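PDB 1U0L: small ribosomal subunit biogenesis GTPase RsgA from Thermotoga maritima, which probably assists late maturation of the 30S ribosomal subunit as a circularly permuted, zinc-binding GTPase that hydrolyses GTP slowly. Local coordinates for residues Q87-V92 with S172-L177; I104-V109 with L234-I239; K254-S259 with C269-A274; D260-D265 with K290-L295. One frame throughout, in Å; residues are numbered along the deposited sequence.

The four contacts run from the nucleotide site to the zinc site. Contact 1 lies in the central sheet of the GTPase domain, and the Val91 side chain is about 6 Å from bound GDP. Contact 2 touches it: Phe107 CE1 is 3.7 Å from Gly176 CA, and Leu90 CD1 is 3.7 Å from Phe107 CB. Contact 2 in turn meets contact 4, where Ile236 CD1 packs on Met291 SD at 3.6 Å. Contacts 3 and 4 share one zinc ion, each giving two of its four ligands. The centres of contacts 1 and 3 are about 31 Å apart, so contacts 2 and 4 bridge the sheet and the metal.

Contact 1. Residues Q87-V92 with S172-L177; sequences QVILVV and STMAGL
Ile89 and Thr173 belong to two neighbouring parallel strands, joined by four backbone hydrogen bonds. Thr173 N donates to Gln87 O, and Ile89 N donates to Thr173 O at 2.8 Å. Ala175 N then donates to Ile89 O, and Val91 N to Ala175 O. In the last bond Val91 N sits nearly along the C=O axis of Ala175. The short strand axes are inclined at 24°. Beyond the last direct bond a water links the two backbones: it donates to Val91 O at 3.1 Å and accepts from Leu177 N at 2.9 Å.

Apolar side chains meet on both faces of the sheet. On the face of Ile89 and Met174 the two chains lie side by side, pointing the same way. The methionine bends at its outer torsion (chi3 67°), which turns CE back to Ile89 CG2, 3.3 Å away. On the face of Val88 and Ala175, Val88 CG1 meets Ala175 CB at 4.0 Å, and Val88 CG2 lies 3.9 Å from Thr173 CG2.

Gly176 and Leu177 begin the probable P-loop, the inferred GTP-binding segment, and Gly176 O accepts from Lys182 NZ. Strand 87-92 pairs along its other edge with strand 117-122. Helix 101-113 covers the Val88 and Leu90 face, while helix 160-167 covers the Gln87, Ile89 and Ser172 face.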
# COMPACT_ATOMS: atom_id res chain seq x y z
N GLN A 87 3.90 -4.03 1.92
CA GLN A 87 3.39 -3.91 0.56
C GLN A 87 2.06 -3.27 0.31
O GLN A 87 1.15 -3.26 1.14
CB GLN A 87 3.33 -5.27 -0.12
CG GLN A 87 4.63 -5.78 -0.63
CD GLN A 87 4.47 -7.08 -1.37
OE1 GLN A 87 3.76 -7.97 -0.91
NE2 GLN A 87 5.13 -7.20 -2.51
N VAL A 88 1.97 -2.76 -0.92
CA VAL A 88 0.79 -2.14 -1.46
C VAL A 88 0.51 -2.97 -2.69
O VAL A 88 1.37 -3.09 -3.57
CB VAL A 88 1.08 -0.73 -1.92
CG1 VAL A 88 -0.13 -0.20 -2.67
CG2 VAL A 88 1.41 0.14 -0.73
N ILE A 89 -0.66 -3.59 -2.73
CA ILE A 89 -1.04 -4.38 -3.89
C ILE A 89 -1.94 -3.43 -4.63
O ILE A 89 -3.05 -3.14 -4.18
CB ILE A 89 -1.81 -5.61 -3.52
CG1 ILE A 89 -0.99 -6.48 -2.56
CG2 ILE A 89 -2.18 -6.37 -4.78
CD1 ILE A 89 0.28 -7.07 -3.18
N LEU A 90 -1.45 -2.91 -5.74
CA LEU A 90 -2.20 -1.95 -6.53
C LEU A 90 -2.99 -2.64 -7.62
O LEU A 90 -2.44 -3.03 -8.65
CB LEU A 90 -1.24 -0.92 -7.14
CG LEU A 90 -1.72 0.53 -7.11
CD1 LEU A 90 -0.82 1.44 -8.00
CD2 LEU A 90 -3.16 0.55 -7.59
N VAL A 91 -4.28 -2.82 -7.38
CA VAL A 91 -5.10 -3.47 -8.38
C VAL A 91 -5.61 -2.42 -9.35
O VAL A 91 -6.22 -1.42 -8.98
CB VAL A 91 -6.25 -4.25 -7.73
CG1 VAL A 91 -7.20 -4.74 -8.79
CG2 VAL A 91 -5.69 -5.45 -7.01
N VAL A 92 -5.31 -2.67 -10.62
CA VAL A 92 -5.65 -1.76 -11.69
C VAL A 92 -6.57 -2.41 -12.71
O VAL A 92 -6.54 -3.62 -12.92
CB VAL A 92 -4.35 -1.26 -12.35
CG1 VAL A 92 -4.54 -1.04 -13.83
CG2 VAL A 92 -3.89 0.01 -11.65
N SER A 172 0.38 -6.96 3.89
CA SER A 172 0.02 -6.19 2.71
C SER A 172 -1.28 -5.41 2.73
O SER A 172 -2.24 -5.77 3.41
CB SER A 172 0.04 -7.10 1.48
OG SER A 172 1.36 -7.38 1.07
N THR A 173 -1.31 -4.32 1.96
CA THR A 173 -2.52 -3.51 1.85
C THR A 173 -2.97 -3.40 0.39
O THR A 173 -2.19 -3.05 -0.50
CB THR A 173 -2.35 -2.10 2.43
OG1 THR A 173 -3.62 -1.44 2.44
CG2 THR A 173 -1.37 -1.29 1.59
N MET A 174 -4.23 -3.71 0.15
CA MET A 174 -4.80 -3.65 -1.19
C MET A 174 -5.14 -2.19 -1.47
O MET A 174 -5.53 -1.45 -0.57
CB MET A 174 -6.07 -4.50 -1.27
CG MET A 174 -5.92 -5.88 -0.66
SD MET A 174 -6.20 -7.19 -1.82
CE MET A 174 -4.82 -6.95 -2.88
N ALA A 175 -4.99 -1.79 -2.73
CA ALA A 175 -5.30 -0.42 -3.12
C ALA A 175 -5.78 -0.36 -4.57
O ALA A 175 -5.29 -1.09 -5.44
CB ALA A 175 -4.09 0.46 -2.91
N GLY A 176 -6.74 0.52 -4.83
CA GLY A 176 -7.28 0.65 -6.17
C GLY A 176 -8.69 1.20 -6.17
O GLY A 176 -9.37 1.14 -5.14
N LEU A 177 -9.12 1.73 -7.31
CA LEU A 177 -10.47 2.29 -7.46
C LEU A 177 -11.58 1.27 -7.15
O LEU A 177 -11.47 0.07 -7.46
CB LEU A 177 -10.65 2.83 -8.88
CG LEU A 177 -9.81 4.04 -9.32
CD1 LEU A 177 -10.04 4.22 -10.81
CD2 LEU A 177 -10.19 5.30 -8.57
O HOH W 1 -7.36 1.38 -9.55

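Contact 2. Residues I104-V109 with L234-I239; sequences IDKFLV and LEINDI
Lys106 NZ, at the end of a chain that lies against Leu234 and Ile236, is held by a hydrogen bond to Tyr102 OH. Glu294 OE1 adds a weak, long ion pair to the same nitrogen. CG is anti to the backbone N (chi1 172°), which puts it 3.8 Å from Leu234 CD2. A bend at chi3 (-67°) sets CE 3.6 Å from Ile236 CD1, although Ile236 is poorly ordered.

The Phe107 ring receives Leu234 over one face. Leu234 CD2 stands 3.3 Å from the ring centroid and 15° off the normal, a CH-pi contact over the centre. An alanine in place of Phe107 would probably leave this methyl without its aromatic face and open a gap beneath it. Two residues further along the helix, Val109 CG1 meets Ile236 CD1 and Ile239 CD1, each at 3.9 Å.

No hydrogen bond crosses between residues 104-109 and 234-239. This part of the loop is therefore seated by methyl groups, one aromatic face and the carbon chain of a lysine. Its fit to the helix depends on shape and burial rather than on directional bonds.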
# COMPACT_ATOMS: atom_id res chain seq x y z
N ILE A 104 -3.26 5.98 -11.00
CA ILE A 104 -2.21 5.00 -10.74
C ILE A 104 -0.95 5.64 -10.15
O ILE A 104 -0.36 5.11 -9.20
CB ILE A 104 -1.79 4.25 -12.01
CG1 ILE A 104 -2.93 3.40 -12.55
CG2 ILE A 104 -0.62 3.34 -11.70
CD1 ILE A 104 -2.55 2.60 -13.77
N ASP A 105 -0.52 6.76 -10.72
CA ASP A 105 0.68 7.42 -10.23
C ASP A 105 0.49 8.09 -8.88
O ASP A 105 1.44 8.24 -8.11
CB ASP A 105 1.20 8.43 -11.27
CG ASP A 105 1.66 7.76 -12.54
OD1 ASP A 105 2.04 6.55 -12.47
OD2 ASP A 105 1.65 8.42 -13.61
N LYS A 106 -0.74 8.49 -8.58
CA LYS A 106 -1.01 9.11 -7.30
C LYS A 106 -0.90 8.02 -6.24
O LYS A 106 -0.39 8.24 -5.13
CB LYS A 106 -2.39 9.75 -7.29
CG LYS A 106 -2.81 10.24 -5.94
CD LYS A 106 -3.84 11.33 -6.04
CE LYS A 106 -3.22 12.58 -6.65
NZ LYS A 106 -4.21 13.71 -6.63
N PHE A 107 -1.36 6.82 -6.60
CA PHE A 107 -1.29 5.68 -5.70
C PHE A 107 0.17 5.32 -5.44
O PHE A 107 0.57 5.13 -4.29
CB PHE A 107 -2.03 4.49 -6.30
CG PHE A 107 -3.44 4.39 -5.85
CD1 PHE A 107 -4.46 4.12 -6.76
CD2 PHE A 107 -3.77 4.57 -4.51
CE1 PHE A 107 -5.79 4.03 -6.34
CE2 PHE A 107 -5.10 4.48 -4.07
CZ PHE A 107 -6.12 4.21 -5.00
N LEU A 108 0.95 5.24 -6.52
CA LEU A 108 2.37 4.92 -6.41
C LEU A 108 3.08 5.99 -5.59
O LEU A 108 3.89 5.67 -4.72
CB LEU A 108 3.00 4.80 -7.80
CG LEU A 108 2.51 3.61 -8.63
CD1 LEU A 108 3.03 3.72 -10.05
CD2 LEU A 108 2.98 2.31 -7.99
N VAL A 109 2.76 7.26 -5.84
CA VAL A 109 3.38 8.35 -5.09
C VAL A 109 3.15 8.09 -3.60
O VAL A 109 4.07 8.19 -2.79
CB VAL A 109 2.79 9.72 -5.48
CG1 VAL A 109 3.23 10.78 -4.48
CG2 VAL A 109 3.26 10.11 -6.87
N LEU A 234 -7.07 8.77 -1.66
CA LEU A 234 -6.06 9.40 -2.49
C LEU A 234 -5.72 10.82 -2.03
O LEU A 234 -5.85 11.77 -2.80
CB LEU A 234 -6.55 9.43 -3.94
CG LEU A 234 -6.70 8.08 -4.65
CD1 LEU A 234 -7.61 8.23 -5.87
CD2 LEU A 234 -5.33 7.54 -5.08
N GLU A 235 -5.30 10.96 -0.78
CA GLU A 235 -4.97 12.27 -0.25
C GLU A 235 -3.50 12.62 -0.22
O GLU A 235 -2.76 12.18 0.65
CB GLU A 235 -5.54 12.42 1.16
CG GLU A 235 -7.03 12.67 1.20
CD GLU A 235 -7.60 12.68 2.61
OE1 GLU A 235 -8.79 13.00 2.78
OE2 GLU A 235 -6.84 12.35 3.55
N ILE A 236 -3.08 13.41 -1.20
CA ILE A 236 -1.71 13.87 -1.32
C ILE A 236 -1.68 15.33 -0.90
O ILE A 236 -1.95 16.21 -1.71
CB ILE A 236 -1.22 13.78 -2.77
CG1 ILE A 236 -0.92 12.33 -3.12
CG2 ILE A 236 0.01 14.63 -2.96
CD1 ILE A 236 -0.37 12.15 -4.51
N ASN A 237 -1.37 15.58 0.36
CA ASN A 237 -1.34 16.95 0.85
C ASN A 237 -0.18 17.13 1.79
O ASN A 237 0.43 18.20 1.87
CB ASN A 237 -2.65 17.27 1.58
CG ASN A 237 -3.85 17.30 0.65
OD1 ASN A 237 -4.00 18.21 -0.16
ND2 ASN A 237 -4.71 16.28 0.76
N ASP A 238 0.14 16.06 2.52
CA ASP A 238 1.24 16.08 3.46
C ASP A 238 2.54 16.19 2.67
O ASP A 238 3.63 16.15 3.25
CB ASP A 238 1.24 14.80 4.29
CG ASP A 238 -0.12 14.49 4.87
OD1 ASP A 238 -0.69 15.37 5.55
OD2 ASP A 238 -0.61 13.37 4.66
N ILE A 239 2.42 16.34 1.36
CA ILE A 239 3.59 16.43 0.51
C ILE A 239 3.87 17.84 -0.02
O ILE A 239 3.00 18.49 -0.61
CB ILE A 239 3.49 15.47 -0.69
CG1 ILE A 239 3.33 14.02 -0.19
CG2 ILE A 239 4.74 15.60 -1.56
CD1 ILE A 239 3.23 12.99 -1.31

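Contact 3. Residues K254-S259 with C269-A274; sequences KQCFFS and CGVKEA. With ZN (zinc ion), chain D.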
# COMPACT_ATOMS: atom_id res chain seq x y z
N LYS A 254 18.75 10.92 -13.11
CA LYS A 254 18.75 12.02 -14.08
C LYS A 254 19.40 13.26 -13.45
O LYS A 254 19.13 13.60 -12.29
CB LYS A 254 17.31 12.33 -14.50
CG LYS A 254 17.07 12.32 -16.00
CD LYS A 254 17.07 10.90 -16.58
CE LYS A 254 15.89 10.08 -16.06
NZ LYS A 254 15.78 8.72 -16.68
N GLN A 255 20.26 13.94 -14.21
CA GLN A 255 20.94 15.14 -13.73
C GLN A 255 20.41 16.41 -14.37
O GLN A 255 20.30 16.51 -15.60
CB GLN A 255 22.45 15.05 -13.97
CG GLN A 255 23.23 14.33 -12.87
CD GLN A 255 22.68 12.95 -12.58
OE1 GLN A 255 22.67 12.08 -13.44
NE2 GLN A 255 22.20 12.74 -11.35
N CYS A 256 20.08 17.38 -13.52
CA CYS A 256 19.55 18.67 -13.95
C CYS A 256 20.52 19.78 -13.56
O CYS A 256 21.14 19.73 -12.49
CB CYS A 256 18.18 18.92 -13.30
SG CYS A 256 16.86 17.80 -13.80
N PHE A 257 20.62 20.80 -14.41
CA PHE A 257 21.51 21.92 -14.15
C PHE A 257 21.45 22.41 -12.71
O PHE A 257 22.41 22.27 -11.97
CB PHE A 257 21.18 23.09 -15.07
CG PHE A 257 22.09 24.27 -14.89
CD1 PHE A 257 23.36 24.29 -15.46
CD2 PHE A 257 21.69 25.36 -14.11
CE1 PHE A 257 24.22 25.36 -15.27
CE2 PHE A 257 22.55 26.44 -13.91
CZ PHE A 257 23.81 26.44 -14.49
N PHE A 258 20.31 22.97 -12.31
CA PHE A 258 20.14 23.51 -10.97
C PHE A 258 20.11 22.51 -9.83
O PHE A 258 19.80 21.33 -10.01
CB PHE A 258 18.88 24.36 -10.89
CG PHE A 258 18.93 25.60 -11.75
CD1 PHE A 258 18.55 25.55 -13.08
CD2 PHE A 258 19.38 26.81 -11.22
CE1 PHE A 258 18.62 26.69 -13.88
CE2 PHE A 258 19.45 27.96 -12.01
CZ PHE A 258 19.07 27.90 -13.34
N SER A 259 20.45 23.01 -8.64
CA SER A 259 20.46 22.23 -7.40
C SER A 259 19.00 22.03 -7.02
O SER A 259 18.28 22.99 -6.74
CB SER A 259 21.20 22.99 -6.30
OG SER A 259 21.08 22.36 -5.03
N CYS A 269 16.90 20.51 -17.70
CA CYS A 269 16.47 19.42 -16.85
C CYS A 269 16.73 18.05 -17.44
O CYS A 269 16.23 17.74 -18.51
CB CYS A 269 14.98 19.57 -16.57
SG CYS A 269 14.31 18.23 -15.63
N GLY A 270 17.51 17.23 -16.74
CA GLY A 270 17.78 15.90 -17.25
C GLY A 270 16.49 15.10 -17.37
O GLY A 270 16.35 14.23 -18.23
N VAL A 271 15.56 15.41 -16.47
CA VAL A 271 14.28 14.74 -16.49
C VAL A 271 13.52 15.22 -17.72
O VAL A 271 13.08 14.39 -18.52
CB VAL A 271 13.47 15.06 -15.22
CG1 VAL A 271 12.04 14.58 -15.42
CG2 VAL A 271 14.09 14.36 -14.02
N LYS A 272 13.37 16.53 -17.89
CA LYS A 272 12.68 17.03 -19.07
C LYS A 272 13.37 16.53 -20.34
O LYS A 272 12.70 16.21 -21.31
CB LYS A 272 12.61 18.56 -19.06
CG LYS A 272 11.49 19.07 -18.18
CD LYS A 272 10.80 20.28 -18.77
CE LYS A 272 11.54 21.55 -18.41
NZ LYS A 272 10.90 22.73 -19.04
N GLU A 273 14.69 16.43 -20.31
CA GLU A 273 15.44 15.94 -21.46
C GLU A 273 15.03 14.50 -21.74
O GLU A 273 14.70 14.15 -22.88
CB GLU A 273 16.95 16.00 -21.19
CG GLU A 273 17.78 15.36 -22.29
CD GLU A 273 19.27 15.34 -21.97
OE1 GLU A 273 19.86 16.42 -21.80
OE2 GLU A 273 19.84 14.23 -21.87
N ALA A 274 15.04 13.68 -20.70
CA ALA A 274 14.68 12.26 -20.78
C ALA A 274 13.30 12.02 -21.40
O ALA A 274 13.10 11.04 -22.13
CB ALA A 274 14.73 11.64 -19.39
ZN ZN D . 14.98 19.01 -13.48
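Cys256 and Cys269 meet at the zinc ion, each through its sulfur. Cys256 SG binds zinc at 2.3 Å and Cys269 SG at 2.4 Å. The two side chains reach the metal with different first torsions. In Cys256 the sulfur is anti to the carbonyl carbon and beside the backbone N (chi1 -65°). In Cys269 it is anti to the backbone N (chi1 176°).

Cys269 is also the N-cap of helix 270-277. Its SG accepts a nearly straight hydrogen bond from Lys272 N at 3.0 Å. The helix start and this N-H would probably help stabilise negative charge on the sulfur.

Lys254 lays its carbon chain along the start of the helix, from Gly270 to Ala274. Its CB touches Val271 CG2 at 3.8 Å. A bend at chi2 (73°) then brings CD to 3.7 Å from Ala274 CB, and CG lies over the carbonyl of Gly270. An alanine in place of Lys254 would probably leave the methyl of Ala274 without this cover, although CB could still meet Val271. Gly270 allows a close approach, since a CB there would run into Gln255 O.

Val271 also packs on His263, one of the other two zinc ligands. With Cys261 and His263 the metal has three cysteines and one histidine. This is the zinc-finger site of the protein, with its last cysteine capping a helix.

Contact 4. Residues D260-D265 with K290-L295; sequences DCNHVD and KMFYEL. With ZN (zinc ion), chain D.
Val264 splits its two methyls between two successive aromatic residues of helix 282-296. CG2 goes to Phe292 and CG1 to Tyr293. CG1 is anti to the backbone N (chi1 -179°), and the side chain meets Tyr293 tip to tip, with CG1 3.6 Å from CZ near the phenol end. CG2 lies over one face of the Phe292 ring, 3.9 Å from its centroid and offset toward the rim. The CH-pi contact is 17° off the ring normal. The edge of the same ring is met by Tyr293 CD2, so the two aromatics also touch each other.

Asn262 adds a second contact on Phe292. Its CB comes obliquely to within 3.7 Å of CE1, and the two side chains cross at about a right angle. The amide has its polar partner outside the two segments: OD1 accepts from Lys245 NZ.

The loop is anchored on zinc through two of its residues. Cys261 SG binds the ion at 2.3 Å and His263 ND1 at 2.4 Å. His263 N also donates to Cys261 SG at 3.3 Å, which ties the two ligands together within the turn. Cys256 and Cys269 complete the site.

Tyr288 and Tyr285 of helix 282-296 hydrogen-bond to Asn262 O and His263 O. Phe292 also packs on Pro241. Met291 of the same helix touches helix 101-113, so the helix stands between the zinc loop and the GTPase domain.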
# COMPACT_ATOMS: atom_id res chain seq x y z
N ASP A 260 18.57 20.77 -7.00
CA ASP A 260 17.18 20.45 -6.69
C ASP A 260 16.25 21.17 -7.67
O ASP A 260 15.54 22.11 -7.32
CB ASP A 260 16.83 20.85 -5.25
CG ASP A 260 15.43 20.39 -4.84
OD1 ASP A 260 15.17 19.17 -4.91
OD2 ASP A 260 14.60 21.24 -4.46
N CYS A 261 16.27 20.70 -8.91
CA CYS A 261 15.44 21.24 -9.96
C CYS A 261 14.13 20.46 -9.88
O CYS A 261 14.15 19.24 -9.87
CB CYS A 261 16.12 20.97 -11.30
SG CYS A 261 15.08 21.19 -12.72
N ASN A 262 13.01 21.17 -9.81
CA ASN A 262 11.71 20.53 -9.72
C ASN A 262 11.22 19.92 -11.03
O ASN A 262 10.13 19.35 -11.10
CB ASN A 262 10.68 21.52 -9.18
CG ASN A 262 10.97 21.93 -7.74
OD1 ASN A 262 11.25 21.08 -6.88
ND2 ASN A 262 10.90 23.23 -7.46
N HIS A 263 12.04 20.05 -12.08
CA HIS A 263 11.73 19.49 -13.38
C HIS A 263 10.54 20.10 -14.13
O HIS A 263 10.08 19.53 -15.12
CB HIS A 263 11.51 17.98 -13.24
CG HIS A 263 12.44 17.32 -12.28
ND1 HIS A 263 13.79 17.17 -12.53
CD2 HIS A 263 12.23 16.81 -11.04
CE1 HIS A 263 14.37 16.60 -11.50
NE2 HIS A 263 13.45 16.36 -10.58
N VAL A 264 10.03 21.24 -13.68
CA VAL A 264 8.91 21.87 -14.36
C VAL A 264 9.40 22.93 -15.35
O VAL A 264 9.61 22.63 -16.52
CB VAL A 264 7.93 22.56 -13.38
CG1 VAL A 264 6.76 23.18 -14.15
CG2 VAL A 264 7.43 21.55 -12.36
N ASP A 265 9.59 24.16 -14.87
CA ASP A 265 10.05 25.26 -15.71
C ASP A 265 11.55 25.33 -15.90
O ASP A 265 12.03 25.71 -16.97
CB ASP A 265 9.58 26.60 -15.14
CG ASP A 265 8.14 26.93 -15.51
OD1 ASP A 265 7.72 26.57 -16.63
OD2 ASP A 265 7.44 27.55 -14.68
N LYS A 290 1.22 17.80 -13.12
CA LYS A 290 -0.16 18.08 -12.71
C LYS A 290 -0.20 18.06 -11.19
O LYS A 290 -0.69 18.99 -10.54
CB LYS A 290 -1.10 17.02 -13.26
CG LYS A 290 -2.54 17.12 -12.75
CD LYS A 290 -3.31 18.28 -13.39
CE LYS A 290 -4.74 18.35 -12.86
NZ LYS A 290 -5.44 17.04 -12.99
N MET A 291 0.32 16.98 -10.61
CA MET A 291 0.36 16.85 -9.16
C MET A 291 1.18 17.97 -8.53
O MET A 291 0.79 18.54 -7.52
CB MET A 291 0.93 15.48 -8.76
CG MET A 291 -0.16 14.41 -8.59
SD MET A 291 0.36 12.83 -7.92
CE MET A 291 0.76 11.98 -9.43
N PHE A 292 2.31 18.29 -9.15
CA PHE A 292 3.18 19.35 -8.66
C PHE A 292 2.33 20.60 -8.43
O PHE A 292 2.17 21.06 -7.30
CB PHE A 292 4.29 19.66 -9.67
CG PHE A 292 5.26 20.70 -9.20
CD1 PHE A 292 6.33 20.34 -8.39
CD2 PHE A 292 5.06 22.04 -9.49
CE1 PHE A 292 7.18 21.32 -7.86
CE2 PHE A 292 5.91 23.03 -8.97
CZ PHE A 292 6.97 22.66 -8.15
N TYR A 293 1.78 21.13 -9.51
CA TYR A 293 0.96 22.34 -9.43
C TYR A 293 -0.22 22.22 -8.44
O TYR A 293 -0.60 23.20 -7.78
CB TYR A 293 0.48 22.70 -10.84
CG TYR A 293 1.57 23.36 -11.68
CD1 TYR A 293 1.60 23.21 -13.07
CD2 TYR A 293 2.56 24.15 -11.09
CE1 TYR A 293 2.59 23.82 -13.84
CE2 TYR A 293 3.55 24.76 -11.85
CZ TYR A 293 3.56 24.59 -13.22
OH TYR A 293 4.56 25.18 -13.97
N GLU A 294 -0.78 21.02 -8.33
CA GLU A 294 -1.88 20.77 -7.41
C GLU A 294 -1.44 20.97 -5.97
O GLU A 294 -2.24 21.39 -5.13
CB GLU A 294 -2.40 19.34 -7.57
CG GLU A 294 -3.51 19.21 -8.59
CD GLU A 294 -3.90 17.77 -8.86
OE1 GLU A 294 -4.04 17.00 -7.88
OE2 GLU A 294 -4.06 17.42 -10.04
N LEU A 295 -0.18 20.68 -5.68
CA LEU A 295 0.33 20.84 -4.33
C LEU A 295 0.68 22.29 -4.02
O LEU A 295 0.70 22.69 -2.86
CB LEU A 295 1.55 19.93 -4.11
CG LEU A 295 1.31 18.41 -4.19
CD1 LEU A 295 2.62 17.64 -4.01
CD2 LEU A 295 0.31 18.01 -3.12
ZN ZN D . 14.98 19.01 -13.48